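Local coordinates for ThiJ/PfpI family protein (Pseudomonas syringae pv. tomato, PDB 3EWN) that is of unknown function but belongs to the DJ-1/PfpI family, within the class I glutamine amidotransferase-like clan, at residues T97-A111 and C124-L136. Sequence-based numbering, arbitrary orientation.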
loop_
_atom_site.group_PDB
_atom_site.type_symbol
_atom_site.label_atom_id
_atom_site.label_comp_id
_atom_site.label_asym_id
_atom_site.label_seq_id
_atom_site.Cartn_x
_atom_site.Cartn_y
_atom_site.Cartn_z
ATOM N N THR A 97 7.208 -16.287 -0.719
ATOM C CA THR A 97 8.002 -16.005 0.471
ATOM C C THR A 97 8.774 -17.249 0.912
ATOM O O THR A 97 9.922 -17.158 1.351
ATOM C CB THR A 97 7.095 -15.552 1.623
ATOM O OG1 THR A 97 6.354 -14.394 1.215
ATOM C CG2 THR A 97 7.925 -15.229 2.865
ATOM N N LEU A 98 8.131 -18.409 0.807
ATOM C CA LEU A 98 8.773 -19.663 1.179
ATOM C C LEU A 98 9.922 -19.912 0.209
ATOM O O LEU A 98 10.990 -20.386 0.600
ATOM C CB LEU A 98 7.762 -20.812 1.115
ATOM C CG LEU A 98 6.591 -20.706 2.098
ATOM C CD1 LEU A 98 5.540 -21.758 1.766
ATOM C CD2 LEU A 98 7.106 -20.885 3.528
ATOM N N ALA A 99 9.697 -19.594 -1.061
ATOM C CA ALA A 99 10.727 -19.773 -2.076
ATOM C C ALA A 99 11.905 -18.854 -1.767
ATOM O O ALA A 99 13.059 -19.269 -1.816
ATOM C CB ALA A 99 10.169 -19.463 -3.464
ATOM N N ALA A 100 11.613 -17.599 -1.448
ATOM C CA ALA A 100 12.672 -16.649 -1.126
ATOM C C ALA A 100 13.440 -17.081 0.127
ATOM O O ALA A 100 14.664 -16.962 0.182
ATOM C CB ALA A 100 12.085 -15.254 -0.927
ATOM N N ALA A 101 12.718 -17.592 1.120
ATOM C CA ALA A 101 13.329 -18.030 2.372
ATOM C C ALA A 101 14.092 -19.343 2.227
ATOM O O ALA A 101 14.736 -19.791 3.175
ATOM C CB ALA A 101 12.257 -18.171 3.452
ATOM N N SER A 102 14.015 -19.951 1.046
ATOM C CA SER A 102 14.703 -21.216 0.774
ATOM C C SER A 102 15.762 -21.064 -0.316
ATOM O O SER A 102 16.424 -22.034 -0.691
ATOM C CB SER A 102 13.694 -22.282 0.334
ATOM O OG SER A 102 12.695 -22.467 1.313
ATOM N N ASP A 103 15.909 -19.848 -0.828
ATOM C CA ASP A 103 16.875 -19.557 -1.883
ATOM C C ASP A 103 18.235 -19.191 -1.285
ATOM O O ASP A 103 18.367 -18.200 -0.570
ATOM C CB ASP A 103 16.355 -18.408 -2.747
ATOM C CG ASP A 103 17.277 -18.082 -3.898
ATOM O OD1 ASP A 103 17.401 -18.919 -4.815
ATOM O OD2 ASP A 103 17.882 -16.990 -3.881
ATOM N N ALA A 104 19.248 -19.999 -1.590
ATOM C CA ALA A 104 20.592 -19.775 -1.062
ATOM C C ALA A 104 21.150 -18.373 -1.297
ATOM O O ALA A 104 21.708 -17.765 -0.381
ATOM C CB ALA A 104 21.555 -20.815 -1.634
ATOM N N GLU A 105 21.009 -17.856 -2.515
ATOM C CA GLU A 105 21.534 -16.531 -2.820
ATOM C C GLU A 105 20.822 -15.443 -2.028
ATOM O O GLU A 105 21.458 -14.517 -1.525
ATOM C CB GLU A 105 21.428 -16.228 -4.317
ATOM C CG GLU A 105 22.083 -14.911 -4.699
ATOM C CD GLU A 105 22.163 -14.691 -6.198
ATOM O OE1 GLU A 105 22.621 -13.601 -6.615
ATOM O OE2 GLU A 105 21.773 -15.603 -6.960
ATOM N N THR A 106 19.502 -15.552 -1.915
ATOM C CA THR A 106 18.730 -14.565 -1.168
ATOM C C THR A 106 19.133 -14.578 0.304
ATOM O O THR A 106 19.352 -13.529 0.905
ATOM C CB THR A 106 17.217 -14.836 -1.289
ATOM O OG1 THR A 106 16.831 -14.736 -2.664
ATOM C CG2 THR A 106 16.416 -13.818 -0.481
ATOM N N LEU A 107 19.244 -15.768 0.884
ATOM C CA LEU A 107 19.625 -15.876 2.287
ATOM C C LEU A 107 21.026 -15.320 2.531
ATOM O O LEU A 107 21.258 -14.630 3.523
ATOM C CB LEU A 107 19.557 -17.332 2.751
ATOM C CG LEU A 107 18.160 -17.960 2.784
ATOM C CD1 LEU A 107 18.256 -19.401 3.265
ATOM C CD2 LEU A 107 17.239 -17.147 3.693
ATOM N N ALA A 108 21.955 -15.619 1.628
ATOM C CA ALA A 108 23.326 -15.142 1.768
ATOM C C ALA A 108 23.349 -13.620 1.793
ATOM O O ALA A 108 24.070 -13.017 2.589
ATOM C CB ALA A 108 24.185 -15.664 0.616
ATOM N N PHE A 109 22.556 -13.009 0.914
ATOM C CA PHE A 109 22.467 -11.553 0.827
ATOM C C PHE A 109 21.896 -10.978 2.117
ATOM O O PHE A 109 22.438 -10.029 2.679
ATOM C CB PHE A 109 21.566 -11.135 -0.341
ATOM C CG PHE A 109 21.132 -9.692 -0.288
ATOM C CD1 PHE A 109 22.015 -8.671 -0.624
ATOM C CD2 PHE A 109 19.846 -9.353 0.136
ATOM C CE1 PHE A 109 21.625 -7.333 -0.542
ATOM C CE2 PHE A 109 19.447 -8.021 0.223
ATOM C CZ PHE A 109 20.342 -7.008 -0.117
HETATM N N MSE A 110 20.791 -11.556 2.574
HETATM C CA MSE A 110 20.149 -11.091 3.791
HETATM C C MSE A 110 21.064 -11.253 5.000
HETATM O O MSE A 110 21.142 -10.365 5.846
HETATM C CB MSE A 110 18.828 -11.838 4.017
HETATM C CG MSE A 110 17.735 -11.513 2.989
HETATM SE SE MSE A 110 17.217 -9.646 2.896
HETATM C CE MSE A 110 16.276 -9.543 4.555
ATOM N N ALA A 111 21.761 -12.382 5.073
ATOM C CA ALA A 111 22.668 -12.634 6.185
ATOM C C ALA A 111 23.825 -11.640 6.196
ATOM O O ALA A 111 24.193 -11.114 7.245
ATOM C CB ALA A 111 23.209 -14.061 6.110
ATOM N N CYS A 124 4.796 -8.742 7.908
ATOM C CA CYS A 124 4.089 -9.957 7.527
ATOM C C CYS A 124 5.009 -11.182 7.528
ATOM O O CYS A 124 5.899 -11.291 8.368
ATOM C CB CYS A 124 3.470 -9.743 6.141
ATOM S SG CYS A 124 2.114 -10.847 5.709
ATOM N N SER A 125 4.815 -12.097 6.579
ATOM C CA SER A 125 5.643 -13.303 6.537
ATOM C C SER A 125 7.098 -13.016 6.184
ATOM O O SER A 125 7.911 -13.932 6.081
ATOM C CB SER A 125 5.063 -14.326 5.553
ATOM O OG SER A 125 4.969 -13.789 4.249
ATOM N N GLY A 126 7.428 -11.743 5.992
ATOM C CA GLY A 126 8.799 -11.392 5.684
ATOM C C GLY A 126 9.723 -11.812 6.818
ATOM O O GLY A 126 10.919 -12.002 6.617
ATOM N N SER A 127 9.177 -11.959 8.021
ATOM C CA SER A 127 10.010 -12.362 9.145
ATOM C C SER A 127 10.492 -13.811 9.014
ATOM O O SER A 127 11.388 -14.232 9.738
ATOM C CB SER A 127 9.274 -12.143 10.476
ATOM O OG SER A 127 7.912 -12.525 10.404
ATOM N N LEU A 128 9.902 -14.574 8.096
ATOM C CA LEU A 128 10.351 -15.951 7.884
ATOM C C LEU A 128 11.690 -15.863 7.153
ATOM O O LEU A 128 12.575 -16.692 7.347
ATOM C CB LEU A 128 9.359 -16.744 7.024
ATOM C CG LEU A 128 7.949 -17.034 7.549
ATOM C CD1 LEU A 128 7.193 -17.842 6.495
ATOM C CD2 LEU A 128 7.997 -17.797 8.869
ATOM N N ILE A 129 11.826 -14.847 6.306
ATOM C CA ILE A 129 13.058 -14.647 5.559
ATOM C C ILE A 129 14.160 -14.211 6.523
ATOM O O ILE A 129 15.282 -14.708 6.443
ATOM C CB ILE A 129 12.869 -13.589 4.441
ATOM C CG1 ILE A 129 11.884 -14.115 3.391
ATOM C CG2 ILE A 129 14.218 -13.251 3.799
ATOM C CD1 ILE A 129 11.471 -13.076 2.339
ATOM N N LEU A 130 13.835 -13.297 7.441
ATOM C CA LEU A 130 14.810 -12.826 8.428
ATOM C C LEU A 130 15.262 -14.000 9.288
ATOM O O LEU A 130 16.441 -14.132 9.617
ATOM C CB LEU A 130 14.198 -11.765 9.354
ATOM C CG LEU A 130 13.731 -10.428 8.780
ATOM C CD1 LEU A 130 13.332 -9.516 9.932
ATOM C CD2 LEU A 130 14.837 -9.789 7.954
ATOM N N GLY A 131 14.309 -14.845 9.663
ATOM C CA GLY A 131 14.636 -15.990 10.489
ATOM C C GLY A 131 15.494 -17.003 9.756
ATOM O O GLY A 131 16.494 -17.480 10.288
ATOM N N ALA A 132 15.107 -17.334 8.529
ATOM C CA ALA A 132 15.857 -18.306 7.742
ATOM C C ALA A 132 17.265 -17.805 7.433
ATOM O O ALA A 132 18.172 -18.603 7.204
ATOM C CB ALA A 132 15.112 -18.620 6.444
ATOM N N ALA A 133 17.446 -16.488 7.431
ATOM C CA ALA A 133 18.753 -15.898 7.157
ATOM C C ALA A 133 19.584 -15.836 8.430
ATOM O O ALA A 133 20.718 -15.362 8.413
ATOM C CB ALA A 133 18.591 -14.494 6.567
ATOM N N GLY A 134 19.006 -16.316 9.530
ATOM C CA GLY A 134 19.700 -16.327 10.808
ATOM C C GLY A 134 19.784 -14.984 11.507
ATOM O O GLY A 134 20.700 -14.746 12.294
ATOM N N LEU A 135 18.817 -14.113 11.235
ATOM C CA LEU A 135 18.789 -12.775 11.817
ATOM C C LEU A 135 17.878 -12.595 13.027
ATOM O O LEU A 135 17.757 -11.485 13.540
ATOM C CB LEU A 135 18.378 -11.763 10.744
ATOM C CG LEU A 135 19.448 -11.141 9.841
ATOM C CD1 LEU A 135 20.658 -12.042 9.714
ATOM C CD2 LEU A 135 18.832 -10.835 8.493
ATOM N N LEU A 136 17.236 -13.666 13.486
ATOM C CA LEU A 136 16.341 -13.551 14.634
ATOM C C LEU A 136 16.713 -14.484 15.782
ATOM O O LEU A 136 15.839 -14.958 16.509
ATOM C CB LEU A 136 14.893 -13.827 14.207
ATOM C CG LEU A 136 14.293 -12.959 13.095
ATOM C CD1 LEU A 136 12.906 -13.490 12.744
ATOM C CD2 LEU A 136 14.212 -11.505 13.545
#
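T97 meets S125 through its methyl. With CG2 anti to the backbone N, the methyl sits 3.5 Å from S125 O and also touches CG1 of I129. The two hydroxyls have partners outside the pair: T97 OG1 is hydrogen-bonded to Y31 OH, and S125 OG to G93 O. A100 CB packs on the CD1 end of I129, 4.0 Å away. A101 lies against the backbone of 126-132. Its CB touches both I129 CG1 and A132 CB, and its carbonyl O lies 3.5 Å from A132 CB. A type I turn from A100 to D103 then swings the chain into helix 104-114. D103 is the N-cap of that helix. Its OD2 accepts from both T106 N and T106 OG1, which arrive from opposite faces of the carboxylate plane. The arrangement belongs to the alpha/beta sandwich of the DJ-1/PfpI family. Helix 104-114 leads into strand 119-123 of the central sheet, and the sharp turn at C124 after that strand, with positive phi, resembles the family's nucleophile elbow. Helix 126-132 follows. The axes of 104-111 and 126-132 cross at -79°, 9.5 Å apart at closest approach. L107 lays CD2 over A132 CB and the start of A133. The side chain of selenomethionine M110 touches three residues: CB on A133 CB at 3.7 Å, CG on I129 CG2, and CE on L130 CD2. Bends at chi2 (-59°) and chi3 (-72°) curl the chain so that CE reaches L130. L135 CD2 approaches M110 O at 3.5 Å, just beyond the Schellman motif at G134. A111 CB rests 3.6 Å from A133 O.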